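Local coordinates for protein Aln2 (Streptomyces sp. CM020, PDB 6P7L) that belongs to the NTF2-like superfamily with a SnoaL-like domain and probably takes part in the biosynthesis of the polyketide antibiotic alnumycin, at the interface of chains A and B. Residues are numbered along the deposited sequence; one frame, centred on the assembly and turned at random. Chains: chain A/B, Aln2.

Contact 1: the interface of chains A and B. Residues chain A 136-138, 162-163; chain B 127-128, 130-131, 133.
A:Pro137 packs its pyrrolidine ring against B:Thr127, B:Gly131 and B:Val133 at the apolar centre of this patch. Ring atom CB of A:Pro137 meets methyl CG2 of B:Thr127 at 3.8 Å, and its CG lies beside CA of B:Gly131, where the glycine presents bare backbone. B:Val133 works with one branch: CG1 is anti to the backbone N (chi1 -179°), which turns CG2 across to CA of A:Pro137, 3.7 Å away, and toward the carbonyl oxygen of A:Glu136. On the other flank, A:Asp163 in helix 162-168 touches with its methylene, CB standing 3.6 Å from CA of B:Gly131 and also close to the carbonyl oxygen of B:Ser128. Within that turn of chain B, the amide N of B:Gln130 hydrogen-bonds to the hydroxyl OG of B:Ser128.

At the polar rim two threonines slide past each other in opposite directions. Hydroxyl OG1 of A:Thr138 hydrogen-bonds to hydroxyl OG1 of B:Thr127 at 3.1 Å. A:Thr138 OG1 also donates to carboxylate oxygen OD2 of A:Asp162 over 2.6 Å, and OD2 accepts with its anti lone pair, on the side away from OD1. With its proton committed there, the A:Thr138 hydroxyl would act as acceptor toward its other partners. Water 1 closes a triangle, 2.7 Å from OG1 of A:Thr138 and 2.8 Å from OG1 of B:Thr127. A:Asp162 is thus a second-shell residue that fixes the rotation of the threonine hydroxyl. The patch fits the turn following strand 116-127 of chain B against chain A, and may help hold two copies of Aln2 together.

Contact 2: the interface of chains A and B. Residues chain A 105-107, 119, 121, 140; chain B 44-46, 49, 101.
B:His49 reaches into chain A from helix 34-52 with CG beside its own backbone N (chi1 -70°) and the imidazole turned until ND1 points away from CA (chi2 -177°). That setting carries NE2 toward the backbone of A:Met105, while ND1 and CE1 face A:Ser119 and A:Phe140. NE2 donates to the carbonyl O of A:Met105 at 2.7 Å; the bond lies in the carbonyl plane, but is bent at the hydrogen, and the oxygen is tilted out of the imidazole plane. A:Met105, poorly ordered, stands between strands 98-104 and 106-110 in a left-handed backbone conformation.

The imidazole is sandwiched. On one face the carbonyl O of B:Ala45, from the preceding helical turn, sits toward the rim; on the opposite face CE2 of A:Phe140 stands over the ring centre. The phenyl of A:Phe140 therefore arrives edge first, its plane at 72° to the imidazole of B:His49. A:Tyr121 passes alongside, CE1 lying 3.4 Å from CD2 of B:His49. CB of A:Met105 sits above one face of the tyrosine ring, toward its rim, and the carbonyl O of B:His101 lies in plane at its edge, 3.3 Å from CE2 of A:Tyr121.

A:Thr107 crosses B:His49 obliquely and offers methyl CG2, 3.8 Å from CB of B:Ala45. The same methyl stands over the centre of the poorly ordered guanidinium of B:Arg46. Hydroxyl OG1 of A:Thr107 hydrogen-bonds to OG of A:Ser119 at 2.6 Å, tying together strands 106-110 and 116-127. Helix and sheet thus pack around one histidine, an arrangement that may help pair the chains. Water 2, in the imidazole plane, lies 2.8 Å from ND1 of B:His49 and 3.2 Å from OG of A:Ser119.

Contact 1: the interface of chains A and B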
loop_
_atom_site.group_PDB
_atom_site.type_symbol
_atom_site.label_atom_id
_atom_site.label_comp_id
_atom_site.label_asym_id
_atom_site.label_seq_id
_atom_site.Cartn_x
_atom_site.Cartn_y
_atom_site.Cartn_z
ATOM N N GLU A 136 14.834 0.799 2.083
ATOM C CA GLU A 136 15.316 0.966 3.446
ATOM C C GLU A 136 14.687 -0.050 4.402
ATOM O O GLU A 136 13.617 -0.608 4.126
ATOM C CB GLU A 136 15.058 2.392 3.907
ATOM C CG GLU A 136 15.948 3.396 3.191
ATOM C CD GLU A 136 16.015 4.751 3.892
ATOM O OE1 GLU A 136 15.138 5.008 4.752
ATOM O OE2 GLU A 136 16.945 5.527 3.588
ATOM N N PRO A 137 15.358 -0.329 5.525
ATOM C CA PRO A 137 14.794 -1.273 6.498
ATOM C C PRO A 137 13.355 -0.908 6.841
ATOM O O PRO A 137 13.002 0.263 7.041
ATOM C CB PRO A 137 15.721 -1.151 7.716
ATOM C CG PRO A 137 16.903 -0.329 7.256
ATOM C CD PRO A 137 16.651 0.259 5.946
ATOM N N THR A 138 12.518 -1.930 6.952
ATOM C CA THR A 138 11.140 -1.638 7.269
ATOM C C THR A 138 11.022 -1.191 8.726
ATOM O O THR A 138 11.888 -1.447 9.563
ATOM C CB THR A 138 10.273 -2.846 6.973
ATOM O OG1 THR A 138 10.782 -3.974 7.652
ATOM C CG2 THR A 138 10.275 -3.165 5.501
ATOM N N ASP A 162 12.959 -2.193 12.077
ATOM C CA ASP A 162 12.976 -3.642 12.204
ATOM C C ASP A 162 14.389 -4.184 12.284
ATOM O O ASP A 162 14.602 -5.211 12.936
ATOM C CB ASP A 162 12.228 -4.276 11.036
ATOM C CG ASP A 162 10.700 -4.191 11.188
ATOM O OD1 ASP A 162 10.224 -4.290 12.345
ATOM O OD2 ASP A 162 9.984 -4.088 10.139
ATOM N N ASP A 163 15.372 -3.541 11.629
ATOM C CA ASP A 163 16.733 -4.060 11.751
ATOM C C ASP A 163 17.233 -3.933 13.192
ATOM O O ASP A 163 17.911 -4.830 13.707
ATOM C CB ASP A 163 17.679 -3.363 10.779
ATOM C CG ASP A 163 17.749 -1.876 10.975
ATOM O OD1 ASP A 163 16.702 -1.237 11.195
ATOM O OD2 ASP A 163 18.883 -1.369 10.891
ATOM N N THR B 127 13.710 -8.160 6.649
ATOM C CA THR B 127 14.768 -7.223 7.022
ATOM C C THR B 127 15.718 -7.878 8.009
ATOM O O THR B 127 15.299 -8.397 9.051
ATOM C CB THR B 127 14.158 -5.935 7.588
ATOM O OG1 THR B 127 13.337 -5.342 6.554
ATOM C CG2 THR B 127 15.216 -4.953 7.997
ATOM N N SER B 128 17.006 -7.838 7.666
ATOM C CA SER B 128 18.054 -8.481 8.432
ATOM C C SER B 128 18.565 -7.554 9.524
ATOM O O SER B 128 18.166 -6.395 9.634
ATOM C CB SER B 128 19.224 -8.880 7.522
ATOM O OG SER B 128 20.070 -7.767 7.246
ATOM N N GLN B 130 21.302 -6.232 9.612
ATOM C CA GLN B 130 22.033 -5.152 8.960
ATOM C C GLN B 130 21.124 -4.269 8.121
ATOM O O GLN B 130 21.617 -3.432 7.353
ATOM C CB GLN B 130 23.162 -5.706 8.082
ATOM C CG GLN B 130 24.392 -6.220 8.872
ATOM C CD GLN B 130 24.060 -7.418 9.748
ATOM O OE1 GLN B 130 24.143 -7.333 10.992
ATOM N NE2 GLN B 130 23.685 -8.531 9.125
ATOM N N GLY B 131 19.813 -4.466 8.208
ATOM C CA GLY B 131 18.935 -3.628 7.433
ATOM C C GLY B 131 18.845 -3.985 5.974
ATOM O O GLY B 131 18.320 -3.185 5.202
ATOM N N VAL B 133 17.079 -5.643 2.979
ATOM C CA VAL B 133 15.679 -5.996 2.801
ATOM C C VAL B 133 15.583 -6.943 1.618
ATOM O O VAL B 133 15.700 -6.528 0.458
ATOM C CB VAL B 133 14.794 -4.768 2.581
ATOM C CG1 VAL B 133 13.333 -5.210 2.423
ATOM C CG2 VAL B 133 14.931 -3.809 3.742
HETATM O O HOH W 1 10.696 -6.394 6.471
#

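Contact 2: the interface of chains A and B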
loop_
_atom_site.group_PDB
_atom_site.type_symbol
_atom_site.label_atom_id
_atom_site.label_comp_id
_atom_site.label_asym_id
_atom_site.label_seq_id
_atom_site.Cartn_x
_atom_site.Cartn_y
_atom_site.Cartn_z
ATOM N N MET A 105 -0.769 -1.747 5.914
ATOM C CA MET A 105 -1.255 -2.543 7.049
ATOM C C MET A 105 -1.576 -1.645 8.247
ATOM O O MET A 105 -1.100 -1.880 9.378
ATOM C CB MET A 105 -0.251 -3.622 7.492
ATOM C CG MET A 105 -0.018 -4.859 6.645
ATOM S SD MET A 105 -1.445 -5.713 5.949
ATOM C CE MET A 105 -1.229 -4.668 4.502
ATOM N N MET A 106 -2.377 -0.610 8.002
ATOM C CA MET A 106 -2.616 0.433 8.994
ATOM C C MET A 106 -3.890 0.181 9.794
ATOM O O MET A 106 -4.981 0.106 9.217
ATOM C CB MET A 106 -2.716 1.798 8.323
ATOM C CG MET A 106 -2.886 2.905 9.296
ATOM S SD MET A 106 -3.085 4.480 8.433
ATOM C CE MET A 106 -1.465 4.618 7.642
ATOM N N THR A 107 -3.744 0.065 11.124
ATOM C CA THR A 107 -4.867 0.056 12.054
ATOM C C THR A 107 -5.186 1.501 12.428
ATOM O O THR A 107 -4.294 2.365 12.531
ATOM C CB THR A 107 -4.597 -0.759 13.331
ATOM O OG1 THR A 107 -3.482 -0.200 14.032
ATOM C CG2 THR A 107 -4.346 -2.249 13.003
ATOM N N SER A 119 -1.319 2.399 13.794
ATOM C CA SER A 119 -0.106 1.590 13.737
ATOM C C SER A 119 -0.016 1.091 12.309
ATOM O O SER A 119 -1.038 0.763 11.682
ATOM C CB SER A 119 -0.118 0.422 14.738
ATOM O OG SER A 119 -0.919 -0.671 14.282
ATOM N N TYR A 121 2.941 -0.386 8.958
ATOM C CA TYR A 121 4.246 -0.673 8.402
ATOM C C TYR A 121 4.686 0.493 7.514
ATOM O O TYR A 121 3.873 1.073 6.797
ATOM C CB TYR A 121 4.195 -1.923 7.532
ATOM C CG TYR A 121 3.768 -3.220 8.220
ATOM C CD1 TYR A 121 3.656 -3.309 9.591
ATOM C CD2 TYR A 121 3.498 -4.354 7.473
ATOM C CE1 TYR A 121 3.305 -4.512 10.212
ATOM C CE2 TYR A 121 3.129 -5.539 8.067
ATOM C CZ TYR A 121 3.058 -5.612 9.446
ATOM O OH TYR A 121 2.747 -6.810 10.046
ATOM N N PHE A 140 8.006 -0.343 11.986
ATOM C CA PHE A 140 6.672 -0.380 12.550
ATOM C C PHE A 140 6.445 0.930 13.268
ATOM O O PHE A 140 7.207 1.285 14.183
ATOM C CB PHE A 140 6.507 -1.528 13.507
ATOM C CG PHE A 140 5.079 -1.773 13.903
ATOM C CD1 PHE A 140 4.503 -1.110 14.970
ATOM C CD2 PHE A 140 4.306 -2.655 13.180
ATOM C CE1 PHE A 140 3.185 -1.352 15.340
ATOM C CE2 PHE A 140 2.959 -2.901 13.548
ATOM C CZ PHE A 140 2.426 -2.244 14.621
ATOM N N TYR B 44 -7.368 -7.263 7.762
ATOM C CA TYR B 44 -6.093 -7.690 7.202
ATOM C C TYR B 44 -4.926 -7.069 7.952
ATOM O O TYR B 44 -3.928 -7.747 8.208
ATOM C CB TYR B 44 -6.057 -7.342 5.718
ATOM C CG TYR B 44 -6.836 -8.290 4.804
ATOM C CD1 TYR B 44 -6.722 -9.660 4.928
ATOM C CD2 TYR B 44 -7.668 -7.801 3.814
ATOM C CE1 TYR B 44 -7.403 -10.535 4.064
ATOM C CE2 TYR B 44 -8.337 -8.626 2.961
ATOM C CZ TYR B 44 -8.227 -10.012 3.092
ATOM O OH TYR B 44 -8.901 -10.845 2.233
ATOM N N ALA B 45 -5.036 -5.793 8.342
ATOM C CA ALA B 45 -3.954 -5.193 9.112
ATOM C C ALA B 45 -3.709 -6.008 10.380
ATOM O O ALA B 45 -2.579 -6.388 10.681
ATOM C CB ALA B 45 -4.293 -3.744 9.470
ATOM N N ARG B 46 -4.780 -6.346 11.108
ATOM C CA ARG B 46 -4.604 -7.079 12.364
ATOM C C ARG B 46 -4.103 -8.491 12.114
ATOM O O ARG B 46 -3.245 -8.983 12.841
ATOM C CB ARG B 46 -5.927 -7.106 13.148
ATOM C CG ARG B 46 -6.314 -5.705 13.619
ATOM C CD ARG B 46 -7.532 -5.619 14.498
ATOM N NE ARG B 46 -7.461 -4.392 15.292
ATOM C CZ ARG B 46 -7.992 -3.225 14.937
ATOM N NH1 ARG B 46 -8.659 -3.107 13.800
ATOM N NH2 ARG B 46 -7.861 -2.171 15.729
ATOM N N HIS B 49 -0.360 -8.204 11.177
ATOM C CA HIS B 49 0.451 -7.820 12.334
ATOM C C HIS B 49 0.692 -9.019 13.227
ATOM O O HIS B 49 1.795 -9.208 13.744
ATOM C CB HIS B 49 -0.190 -6.717 13.176
ATOM C CG HIS B 49 -0.216 -5.379 12.526
ATOM N ND1 HIS B 49 -0.692 -4.259 13.169
ATOM C CD2 HIS B 49 0.123 -4.983 11.276
ATOM C CE1 HIS B 49 -0.656 -3.228 12.338
ATOM N NE2 HIS B 49 -0.152 -3.643 11.186
ATOM N N HIS B 101 4.445 -8.280 5.709
ATOM C CA HIS B 101 3.555 -8.572 4.581
ATOM C C HIS B 101 2.987 -7.248 4.095
ATOM O O HIS B 101 2.576 -6.403 4.894
ATOM C CB HIS B 101 2.425 -9.547 4.987
ATOM C CG HIS B 101 2.850 -10.998 5.026
ATOM N ND1 HIS B 101 3.656 -11.505 6.016
ATOM C CD2 HIS B 101 2.620 -12.029 4.173
ATOM C CE1 HIS B 101 3.907 -12.781 5.781
ATOM N NE2 HIS B 101 3.295 -13.125 4.664
HETATM O O HOH W 2 -1.337 -3.484 15.832
#

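The C-alpha centres of contacts 1 and 2 lie about 17 Å apart along one A-B interface. Strand 116-127 serves both, in different copies: chain A uses its first half in contact 2, and chain B its end in contact 1. On chain A, the segment supplying contact 1 runs directly into strand 139-148, whose start supplies contact 2, so continuous backbone joins the two patches and may help keep them in register. Contact 1 sets a loop and the start of helix 162-168 against the turn between strands 116-127 and 133-135; contact 2 sets helix against sheet. The interface is not exactly two-fold, and this pairing may not be the biological one.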